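Local structure of putative ring-cleaving dioxygenase MhqO (Bacillus subtilis subsp. subtilis, 3OAJ) at residues G8-T13 against A268-G273; V216-W221 against L264-T269; E227-W232 against Y251-Y256. The protein is a putative iron-dependent extradiol ring-cleavage dioxygenase that may contribute to the degradation of aromatic compounds. One frame throughout, in Å; residues are numbered along the deposited sequence.

Contact 1: G8-T13 against A268-G273; sequences GIHHIT and ATDPPG. With ZN (zinc ion), chain C; SO4 (sulfate ion), chain D.
The imidazole of His-10 lies flat over the methyl group of Ala-268, whose CB stands over the ring face, 3.6 Å from the centroid of the His-10 ring, in a CH-pi contact. It joins strand 9-16 of the first vicinal-oxygen-chelate (VOC) domain to strand 264-269 of the second, reaching past strand 215-223, which runs between them in the same sheet. The two histidines sit in a classic beta bulge: His-10 and His-11 both face Ala-220, so consecutive side chains come out close together. With CG anti to the backbone N (chi1 -174°), the His-10 ring reaches across to the backbone at Thr-269, where NE2 gives a weak hydrogen bond to O of Thr-269, 2.9 Å long but bent to 126° at the proton. A water 3.1 Å from NE2 of His-10 donates to O of Asp-270. The carboxylate of Asp-270 passes near the same ring, yet its salt bridge is to Arg-222.

On its other nitrogen His-10 accepts a straight bond: ND1 of His-11 lies 2.8 Å from ND1 of His-10, in the plane of its own ring and 25° out of that of His-10. Together with the metal bond, this fixes the rotation of the His-11 ring, a ligand of the zinc ion that His-218 and Glu-266 complete, and makes His-10 a second-shell residue. A sulfate, probably from the crystallisation liquor, also binds the metal. Its O3 accepts a hydrogen bond from OG1 of Thr-13 at 2.7 Å, while NE2 of His-11 stands 2.1 Å from the zinc.

Contact 2: V216-W221 against L264-T269; sequences VHHIAW and LFEIAT. With ZN (zinc ion), chain C.
Two of the three protein ligands of the metal centre come from this pair of parallel strands in the vicinal-oxygen-chelate fold, His-218 on 216-221 and Glu-266 on 264-269; His-11 is the third. A zinc ion occupies the site here, which is predicted to hold iron in the working enzyme. NE2 of His-218 lies 2.3 Å from the zinc, and OE1 of Glu-266 binds it as well. The carboxylate and imidazole planes are 51° apart, and OE1 sits at the edge of the ring, near its plane, brought there by the shared metal and not by a hydrogen bond. Glu-266 reaches the ion on an extended chain that passes along CB of Ala-220. His-217 and His-218 both face Thr-13 in a classic beta bulge, and CB of His-218 rests against the branch of Leu-264.

Four backbone hydrogen bonds knit the strands in parallel register: Ile-219 N to Leu-264 O, Glu-266 N to Ile-219 O, Trp-221 N to Glu-266 O, and Ala-268 N to Trp-221 O. The Trp-221 N bond is nearly straight at 176°, whereas that of Glu-266 N bends to 132°. At the start of the pair a water takes over, donating to O of His-217 and accepting from N of Leu-264.

The sheet face turned from the metal carries Ile-219, Trp-221, Phe-265 and Ile-267. CG2 of Ile-219 packs 3.6 Å from CD1 of Phe-265, and CD1 of Ile-267 touches CB of Trp-221. Trp-221 presents its edge to the Phe-265 face in a T-shaped stack, NE1 of Trp-221 standing over the middle of the Phe-265 ring, 3.3 Å from its CD2.

Contact 3: E227-W232 against Y251-Y256; sequences EDQLDW and YFNAIY. With SO4 (sulfate ion), chain D.
NE2 of Gln-229 donates to O of Asn-253 at 3.0 Å and also makes a weak hydrogen bond to O of Ile-267, so this one amide group ties helix 226-238 to two adjoining strands of the sheet. The helix covers the sheet within the second VOC domain, and the axes of 227-232 and 253-256 approach to 9.5 Å at 11°. An extended chain carries the Gln-229 amide across this gap. The bond to Asn-253 is fairly straight, 153° at the proton, but the donor stands above the carbonyl plane of Asn-253, 61° out of it. OE1 of Gln-229 lies 3.3 Å from CB of Asn-253, and the side-chain amide of Asn-253 instead bonds Asp-226.

Beside the polar link, the side chains of Ile-255 and Gln-229 run alongside each other, head to tail. CD1 of Ile-255 lies against the helix, 3.8 Å from O of Gln-229 and 4.2 Å from CB of Trp-232.

Asn-253 and Ile-255 face the helix; Ala-254 and Tyr-256 face the other way, Ala-254 onto Glu-266 and Tyr-256 OH donating to O1 of the bound sulfate at 2.8 Å. The buried Gln-229 amide thus probably helps satisfy strand carbonyls on the helix-covered face, through one off-plane bond and one weak one, while the other face lines the metal pocket.

From the N terminus, strand 9-16 enters first and waits some 255 residues for its partner 268-273, so contact 1 closes the longest loop and brings the first and second VOC domains together. Within that span, strand 215-223 starts the loop closed by contact 2 at 264-269; both contacts end on strand 264-269 and share Ala-268 and Thr-269. Contact 3 is the innermost, its helix and strand following 215-223 and preceding 264-269. Strands 9-16, 215-223, 264-269 and 253-258 are successive neighbours in one mixed sheet: contacts 1 and 2 meet at the zinc ion, and contact 3 adds the helix on the sheet's opposite face.

Contact 1: G8-T13 against A268-G273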
loop_
_atom_site.group_PDB
_atom_site.type_symbol
_atom_site.label_atom_id
_atom_site.label_comp_id
_atom_site.label_asym_id
_atom_site.label_seq_id
_atom_site.Cartn_x
_atom_site.Cartn_y
_atom_site.Cartn_z
ATOM N N GLY A 8 12.402 0.905 0.920
ATOM C CA GLY A 8 11.277 -0.015 0.710
ATOM C C GLY A 8 10.001 0.716 0.357
ATOM O O GLY A 8 10.025 1.915 0.040
ATOM N N ILE A 9 8.884 0.004 0.444
ATOM C CA ILE A 9 7.585 0.587 0.149
ATOM C C ILE A 9 7.245 1.699 1.169
ATOM O O ILE A 9 7.463 1.547 2.392
ATOM C CB ILE A 9 6.500 -0.499 0.189
ATOM C CG1 ILE A 9 6.744 -1.571 -0.894
ATOM C CG2 ILE A 9 5.086 0.113 0.088
ATOM C CD1 ILE A 9 5.931 -2.862 -0.681
ATOM N N HIS A 10 6.741 2.818 0.640
ATOM C CA HIS A 10 6.161 3.893 1.426
ATOM C C HIS A 10 4.674 3.605 1.633
ATOM O O HIS A 10 4.214 3.494 2.757
ATOM C CB HIS A 10 6.394 5.255 0.725
ATOM C CG HIS A 10 5.952 6.440 1.518
ATOM N ND1 HIS A 10 4.625 6.802 1.637
ATOM C CD2 HIS A 10 6.659 7.367 2.209
ATOM C CE1 HIS A 10 4.534 7.884 2.392
ATOM N NE2 HIS A 10 5.752 8.265 2.727
ATOM N N HIS A 11 3.930 3.494 0.536
ATOM C CA HIS A 11 2.510 3.139 0.609
ATOM C C HIS A 11 2.111 2.480 -0.702
ATOM O O HIS A 11 2.867 2.506 -1.671
ATOM C CB HIS A 11 1.616 4.371 0.871
ATOM C CG HIS A 11 1.651 5.406 -0.211
ATOM N ND1 HIS A 11 2.577 6.431 -0.231
ATOM C CD2 HIS A 11 0.847 5.601 -1.286
ATOM C CE1 HIS A 11 2.338 7.213 -1.271
ATOM N NE2 HIS A 11 1.302 6.730 -1.934
ATOM N N ILE A 12 0.939 1.856 -0.696
ATOM C CA ILE A 12 0.312 1.329 -1.885
ATOM C C ILE A 12 -1.089 1.924 -1.942
ATOM O O ILE A 12 -1.763 2.092 -0.934
ATOM C CB ILE A 12 0.252 -0.229 -1.791
ATOM C CG1 ILE A 12 1.656 -0.819 -1.958
ATOM C CG2 ILE A 12 -0.697 -0.830 -2.816
ATOM C CD1 ILE A 12 1.795 -2.264 -1.492
ATOM N N THR A 13 -1.544 2.208 -3.158
ATOM C CA THR A 13 -2.814 2.881 -3.358
ATOM C C THR A 13 -3.687 2.075 -4.307
ATOM O O THR A 13 -3.243 1.646 -5.377
ATOM C CB THR A 13 -2.597 4.312 -3.878
ATOM O OG1 THR A 13 -1.919 5.047 -2.863
ATOM C CG2 THR A 13 -3.932 5.009 -4.279
ATOM N N ALA A 268 7.824 8.662 -2.699
ATOM C CA ALA A 268 7.182 9.498 -1.696
ATOM C C ALA A 268 8.128 9.722 -0.534
ATOM O O ALA A 268 8.807 8.794 -0.076
ATOM C CB ALA A 268 5.916 8.829 -1.192
ATOM N N THR A 269 8.152 10.951 -0.038
ATOM C CA THR A 269 9.008 11.274 1.078
ATOM C C THR A 269 8.474 10.715 2.390
ATOM O O THR A 269 7.255 10.746 2.641
ATOM C CB THR A 269 9.167 12.796 1.242
ATOM O OG1 THR A 269 7.891 13.410 1.459
ATOM C CG2 THR A 269 9.856 13.432 0.037
ATOM N N ASP A 270 9.374 10.229 3.253
ATOM C CA ASP A 270 8.944 9.775 4.579
ATOM C C ASP A 270 8.236 10.894 5.365
ATOM O O ASP A 270 7.133 10.677 5.863
ATOM C CB ASP A 270 10.097 9.165 5.403
ATOM C CG ASP A 270 10.511 7.776 4.910
ATOM O OD1 ASP A 270 9.793 7.177 4.072
ATOM O OD2 ASP A 270 11.580 7.289 5.346
ATOM N N PRO A 271 8.844 12.099 5.461
ATOM C CA PRO A 271 8.136 13.192 6.134
ATOM C C PRO A 271 7.105 13.923 5.255
ATOM O O PRO A 271 7.179 13.851 4.016
ATOM C CB PRO A 271 9.268 14.162 6.528
ATOM C CG PRO A 271 10.365 13.900 5.568
ATOM C CD PRO A 271 10.207 12.487 5.055
ATOM N N PRO A 272 6.175 14.674 5.882
ATOM C CA PRO A 272 6.044 14.902 7.328
ATOM C C PRO A 272 5.198 13.873 8.062
ATOM O O PRO A 272 5.255 13.806 9.289
ATOM C CB PRO A 272 5.362 16.271 7.401
ATOM C CG PRO A 272 4.519 16.303 6.160
ATOM C CD PRO A 272 5.356 15.631 5.110
ATOM N N GLY A 273 4.421 13.091 7.316
ATOM C CA GLY A 273 3.496 12.132 7.890
ATOM C C GLY A 273 2.141 12.703 8.259
ATOM O O GLY A 273 1.821 13.858 7.943
HETATM ZN ZN ZN C . 0.865 7.354 -3.889
HETATM S S SO4 D . -0.992 9.003 -3.755
HETATM O O1 SO4 D . -1.094 9.185 -5.202
HETATM O O2 SO4 D . -1.899 9.858 -3.014
HETATM O O3 SO4 D . -1.213 7.609 -3.369
HETATM O O4 SO4 D . 0.361 9.419 -3.370
HETATM O O HOH W 1 4.549 10.177 4.902
#

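Contact 2: V216-W221 against L264-T269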
loop_
_atom_site.group_PDB
_atom_site.type_symbol
_atom_site.label_atom_id
_atom_site.label_comp_id
_atom_site.label_asym_id
_atom_site.label_seq_id
_atom_site.Cartn_x
_atom_site.Cartn_y
_atom_site.Cartn_z
ATOM N N VAL A 216 -4.833 -2.580 -7.732
ATOM C CA VAL A 216 -3.869 -1.646 -7.163
ATOM C C VAL A 216 -3.521 -0.615 -8.226
ATOM O O VAL A 216 -3.157 -0.975 -9.346
ATOM C CB VAL A 216 -2.597 -2.365 -6.677
ATOM C CG1 VAL A 216 -1.564 -1.350 -6.198
ATOM C CG2 VAL A 216 -2.963 -3.367 -5.576
ATOM N N HIS A 217 -3.616 0.663 -7.859
ATOM C CA HIS A 217 -3.376 1.777 -8.790
ATOM C C HIS A 217 -1.881 2.046 -8.970
ATOM O O HIS A 217 -1.400 2.242 -10.088
ATOM C CB HIS A 217 -4.088 3.049 -8.313
ATOM C CG HIS A 217 -3.975 4.191 -9.276
ATOM N ND1 HIS A 217 -4.934 4.459 -10.228
ATOM C CD2 HIS A 217 -3.001 5.116 -9.452
ATOM C CE1 HIS A 217 -4.562 5.510 -10.942
ATOM N NE2 HIS A 217 -3.391 5.925 -10.494
ATOM N N HIS A 218 -1.149 2.074 -7.852
ATOM C CA HIS A 218 0.293 2.280 -7.906
ATOM C C HIS A 218 0.982 1.879 -6.617
ATOM O O HIS A 218 0.325 1.664 -5.578
ATOM C CB HIS A 218 0.625 3.732 -8.275
ATOM C CG HIS A 218 0.173 4.749 -7.266
ATOM N ND1 HIS A 218 -1.045 5.391 -7.364
ATOM C CD2 HIS A 218 0.789 5.277 -6.181
ATOM C CE1 HIS A 218 -1.160 6.268 -6.383
ATOM N NE2 HIS A 218 -0.070 6.208 -5.639
ATOM N N ILE A 219 2.309 1.762 -6.696
ATOM C CA ILE A 219 3.122 1.467 -5.538
ATOM C C ILE A 219 4.150 2.574 -5.329
ATOM O O ILE A 219 4.843 2.964 -6.268
ATOM C CB ILE A 219 3.768 0.046 -5.661
ATOM C CG1 ILE A 219 4.631 -0.277 -4.428
ATOM C CG2 ILE A 219 4.560 -0.124 -6.972
ATOM C CD1 ILE A 219 4.865 -1.780 -4.208
ATOM N N ALA A 220 4.242 3.064 -4.089
ATOM C CA ALA A 220 5.181 4.131 -3.763
ATOM C C ALA A 220 6.353 3.597 -2.947
ATOM O O ALA A 220 6.184 2.815 -1.994
ATOM C CB ALA A 220 4.482 5.239 -2.999
ATOM N N TRP A 221 7.538 4.028 -3.359
ATOM C CA TRP A 221 8.792 3.724 -2.685
ATOM C C TRP A 221 9.255 4.924 -1.874
ATOM O O TRP A 221 8.982 6.061 -2.226
ATOM C CB TRP A 221 9.838 3.358 -3.743
ATOM C CG TRP A 221 9.325 2.279 -4.655
ATOM C CD1 TRP A 221 8.734 2.453 -5.868
ATOM C CD2 TRP A 221 9.316 0.866 -4.405
ATOM N NE1 TRP A 221 8.354 1.248 -6.385
ATOM C CE2 TRP A 221 8.713 0.255 -5.516
ATOM C CE3 TRP A 221 9.775 0.060 -3.351
ATOM C CZ2 TRP A 221 8.540 -1.123 -5.611
ATOM C CZ3 TRP A 221 9.600 -1.316 -3.448
ATOM C CH2 TRP A 221 9.016 -1.888 -4.586
ATOM N N LEU A 264 2.759 1.547 -12.454
ATOM C CA LEU A 264 2.970 2.918 -12.022
ATOM C C LEU A 264 3.699 2.932 -10.682
ATOM O O LEU A 264 3.198 2.391 -9.690
ATOM C CB LEU A 264 1.636 3.668 -11.950
ATOM C CG LEU A 264 1.751 5.150 -11.551
ATOM C CD1 LEU A 264 2.645 5.913 -12.528
ATOM C CD2 LEU A 264 0.365 5.804 -11.461
ATOM N N PHE A 265 4.893 3.534 -10.679
ATOM C CA PHE A 265 5.690 3.664 -9.465
ATOM C C PHE A 265 5.621 5.107 -8.970
ATOM O O PHE A 265 5.367 6.050 -9.737
ATOM C CB PHE A 265 7.163 3.352 -9.776
ATOM C CG PHE A 265 7.535 1.870 -9.711
ATOM C CD1 PHE A 265 6.576 0.858 -9.733
ATOM C CD2 PHE A 265 8.881 1.505 -9.682
ATOM C CE1 PHE A 265 6.942 -0.473 -9.694
ATOM C CE2 PHE A 265 9.266 0.152 -9.624
ATOM C CZ PHE A 265 8.291 -0.836 -9.639
ATOM N N GLU A 266 5.910 5.279 -7.690
ATOM C CA GLU A 266 5.937 6.605 -7.089
ATOM C C GLU A 266 7.127 6.624 -6.143
ATOM O O GLU A 266 7.499 5.585 -5.605
ATOM C CB GLU A 266 4.629 6.837 -6.322
ATOM C CG GLU A 266 4.594 8.097 -5.419
ATOM C CD GLU A 266 3.309 8.220 -4.640
ATOM O OE1 GLU A 266 2.422 7.353 -4.772
ATOM O OE2 GLU A 266 3.193 9.194 -3.868
ATOM N N ILE A 267 7.763 7.783 -5.995
ATOM C CA ILE A 267 8.682 8.003 -4.869
ATOM C C ILE A 267 8.008 9.030 -3.966
ATOM O O ILE A 267 7.667 10.122 -4.418
ATOM C CB ILE A 267 10.076 8.513 -5.313
ATOM C CG1 ILE A 267 10.660 7.661 -6.461
ATOM C CG2 ILE A 267 11.027 8.670 -4.080
ATOM C CD1 ILE A 267 10.932 6.232 -6.131
ATOM N N ALA A 268 7.824 8.662 -2.699
ATOM C CA ALA A 268 7.182 9.498 -1.696
ATOM C C ALA A 268 8.128 9.722 -0.534
ATOM O O ALA A 268 8.807 8.794 -0.076
ATOM C CB ALA A 268 5.916 8.829 -1.192
ATOM N N THR A 269 8.152 10.951 -0.038
ATOM C CA THR A 269 9.008 11.274 1.078
ATOM C C THR A 269 8.474 10.715 2.390
ATOM O O THR A 269 7.255 10.746 2.641
ATOM C CB THR A 269 9.167 12.796 1.242
ATOM O OG1 THR A 269 7.891 13.410 1.459
ATOM C CG2 THR A 269 9.856 13.432 0.037
HETATM ZN ZN ZN C . 0.865 7.354 -3.889
HETATM O O HOH W 2 0.262 0.176 -11.733
#

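Contact 3: E227-W232 against Y251-Y256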
loop_
_atom_site.group_PDB
_atom_site.type_symbol
_atom_site.label_atom_id
_atom_site.label_comp_id
_atom_site.label_asym_id
_atom_site.label_seq_id
_atom_site.Cartn_x
_atom_site.Cartn_y
_atom_site.Cartn_z
ATOM N N GLU A 227 15.178 16.405 -0.304
ATOM C CA GLU A 227 16.424 16.386 -1.087
ATOM C C GLU A 227 16.653 15.044 -1.788
ATOM O O GLU A 227 16.984 14.991 -2.966
ATOM C CB GLU A 227 17.637 16.791 -0.235
ATOM C CG GLU A 227 18.929 17.004 -1.035
ATOM C CD GLU A 227 18.849 18.132 -2.079
ATOM O OE1 GLU A 227 18.084 19.112 -1.887
ATOM O OE2 GLU A 227 19.577 18.039 -3.096
ATOM N N ASP A 228 16.420 13.958 -1.077
ATOM C CA ASP A 228 16.599 12.619 -1.627
ATOM C C ASP A 228 15.611 12.415 -2.788
ATOM O O ASP A 228 15.972 11.891 -3.842
ATOM C CB ASP A 228 16.373 11.618 -0.486
ATOM C CG ASP A 228 16.701 10.191 -0.851
ATOM O OD1 ASP A 228 17.585 9.944 -1.700
ATOM O OD2 ASP A 228 16.082 9.300 -0.243
ATOM N N GLN A 229 14.369 12.860 -2.588
ATOM C CA GLN A 229 13.376 12.757 -3.653
ATOM C C GLN A 229 13.769 13.545 -4.908
ATOM O O GLN A 229 13.558 13.070 -6.037
ATOM C CB GLN A 229 11.993 13.191 -3.166
ATOM C CG GLN A 229 10.957 13.225 -4.273
ATOM C CD GLN A 229 9.605 13.570 -3.743
ATOM O OE1 GLN A 229 9.353 14.690 -3.322
ATOM N NE2 GLN A 229 8.725 12.583 -3.723
ATOM N N LEU A 230 14.305 14.754 -4.723
ATOM C CA LEU A 230 14.748 15.550 -5.873
ATOM C C LEU A 230 15.880 14.839 -6.606
ATOM O O LEU A 230 15.935 14.850 -7.831
ATOM C CB LEU A 230 15.162 16.969 -5.448
ATOM C CG LEU A 230 14.067 17.800 -4.753
ATOM C CD1 LEU A 230 14.656 19.063 -4.116
ATOM C CD2 LEU A 230 12.921 18.146 -5.710
ATOM N N ASP A 231 16.771 14.204 -5.855
ATOM C CA ASP A 231 17.850 13.417 -6.454
ATOM C C ASP A 231 17.244 12.265 -7.264
ATOM O O ASP A 231 17.685 11.985 -8.378
ATOM C CB ASP A 231 18.792 12.862 -5.368
ATOM C CG ASP A 231 19.621 13.947 -4.663
ATOM O OD1 ASP A 231 19.683 15.094 -5.147
ATOM O OD2 ASP A 231 20.231 13.635 -3.614
ATOM N N TRP A 232 16.228 11.599 -6.701
ATOM C CA TRP A 232 15.529 10.534 -7.424
ATOM C C TRP A 232 14.926 11.068 -8.712
ATOM O O TRP A 232 15.012 10.422 -9.742
ATOM C CB TRP A 232 14.398 9.962 -6.579
ATOM C CG TRP A 232 14.748 8.845 -5.648
ATOM C CD1 TRP A 232 14.919 8.927 -4.297
ATOM C CD2 TRP A 232 14.932 7.472 -5.995
ATOM N NE1 TRP A 232 15.191 7.684 -3.781
ATOM C CE2 TRP A 232 15.213 6.773 -4.801
ATOM C CE3 TRP A 232 14.870 6.761 -7.201
ATOM C CZ2 TRP A 232 15.437 5.390 -4.773
ATOM C CZ3 TRP A 232 15.107 5.379 -7.178
ATOM C CH2 TRP A 232 15.383 4.715 -5.967
ATOM N N TYR A 251 0.855 15.062 3.341
ATOM C CA TYR A 251 1.453 14.136 4.328
ATOM C C TYR A 251 2.778 13.570 3.826
ATOM O O TYR A 251 3.465 12.843 4.536
ATOM C CB TYR A 251 0.426 13.058 4.702
ATOM C CG TYR A 251 -0.896 13.739 4.967
ATOM C CD1 TYR A 251 -1.966 13.641 4.068
ATOM C CD2 TYR A 251 -1.036 14.591 6.062
ATOM C CE1 TYR A 251 -3.155 14.347 4.290
ATOM C CE2 TYR A 251 -2.214 15.297 6.282
ATOM C CZ TYR A 251 -3.265 15.168 5.393
ATOM O OH TYR A 251 -4.419 15.868 5.638
ATOM N N PHE A 252 3.117 13.932 2.594
ATOM C CA PHE A 252 4.377 13.568 1.912
ATOM C C PHE A 252 4.361 14.314 0.581
ATOM O O PHE A 252 3.302 14.757 0.141
ATOM C CB PHE A 252 4.489 12.040 1.674
ATOM C CG PHE A 252 3.288 11.435 1.003
ATOM C CD1 PHE A 252 3.192 11.384 -0.387
ATOM C CD2 PHE A 252 2.228 10.935 1.767
ATOM C CE1 PHE A 252 2.081 10.823 -1.013
ATOM C CE2 PHE A 252 1.103 10.386 1.131
ATOM C CZ PHE A 252 1.013 10.354 -0.251
ATOM N N ASN A 253 5.538 14.469 -0.034
ATOM C CA ASN A 253 5.660 14.926 -1.419
ATOM C C ASN A 253 5.842 13.689 -2.297
ATOM O O ASN A 253 6.400 12.682 -1.850
ATOM C CB ASN A 253 6.839 15.890 -1.570
ATOM C CG ASN A 253 6.609 17.215 -0.850
ATOM O OD1 ASN A 253 5.481 17.698 -0.763
ATOM N ND2 ASN A 253 7.674 17.783 -0.290
ATOM N N ALA A 254 5.338 13.768 -3.524
ATOM C CA ALA A 254 5.292 12.645 -4.459
ATOM C C ALA A 254 5.838 12.982 -5.839
ATOM O O ALA A 254 5.617 14.074 -6.337
ATOM C CB ALA A 254 3.859 12.170 -4.609
ATOM N N ILE A 255 6.563 12.029 -6.432
ATOM C CA ILE A 255 6.817 12.002 -7.875
ATOM C C ILE A 255 6.386 10.641 -8.390
ATOM O O ILE A 255 6.436 9.646 -7.658
ATOM C CB ILE A 255 8.298 12.268 -8.242
ATOM C CG1 ILE A 255 9.240 11.250 -7.572
ATOM C CG2 ILE A 255 8.682 13.688 -7.829
ATOM C CD1 ILE A 255 10.713 11.417 -7.958
ATOM N N TYR A 256 5.963 10.615 -9.648
ATOM C CA TYR A 256 5.448 9.385 -10.282
ATOM C C TYR A 256 6.173 9.083 -11.587
ATOM O O TYR A 256 6.509 9.991 -12.353
ATOM C CB TYR A 256 3.943 9.512 -10.582
ATOM C CG TYR A 256 3.085 9.902 -9.388
ATOM C CD1 TYR A 256 2.447 8.933 -8.611
ATOM C CD2 TYR A 256 2.934 11.247 -9.021
ATOM C CE1 TYR A 256 1.661 9.300 -7.503
ATOM C CE2 TYR A 256 2.159 11.623 -7.932
ATOM C CZ TYR A 256 1.531 10.648 -7.171
ATOM O OH TYR A 256 0.758 11.018 -6.084
HETATM S S SO4 D . -0.992 9.003 -3.755
HETATM O O1 SO4 D . -1.094 9.185 -5.202
HETATM O O2 SO4 D . -1.899 9.858 -3.014
HETATM O O3 SO4 D . -1.213 7.609 -3.369
HETATM O O4 SO4 D . 0.361 9.419 -3.370
#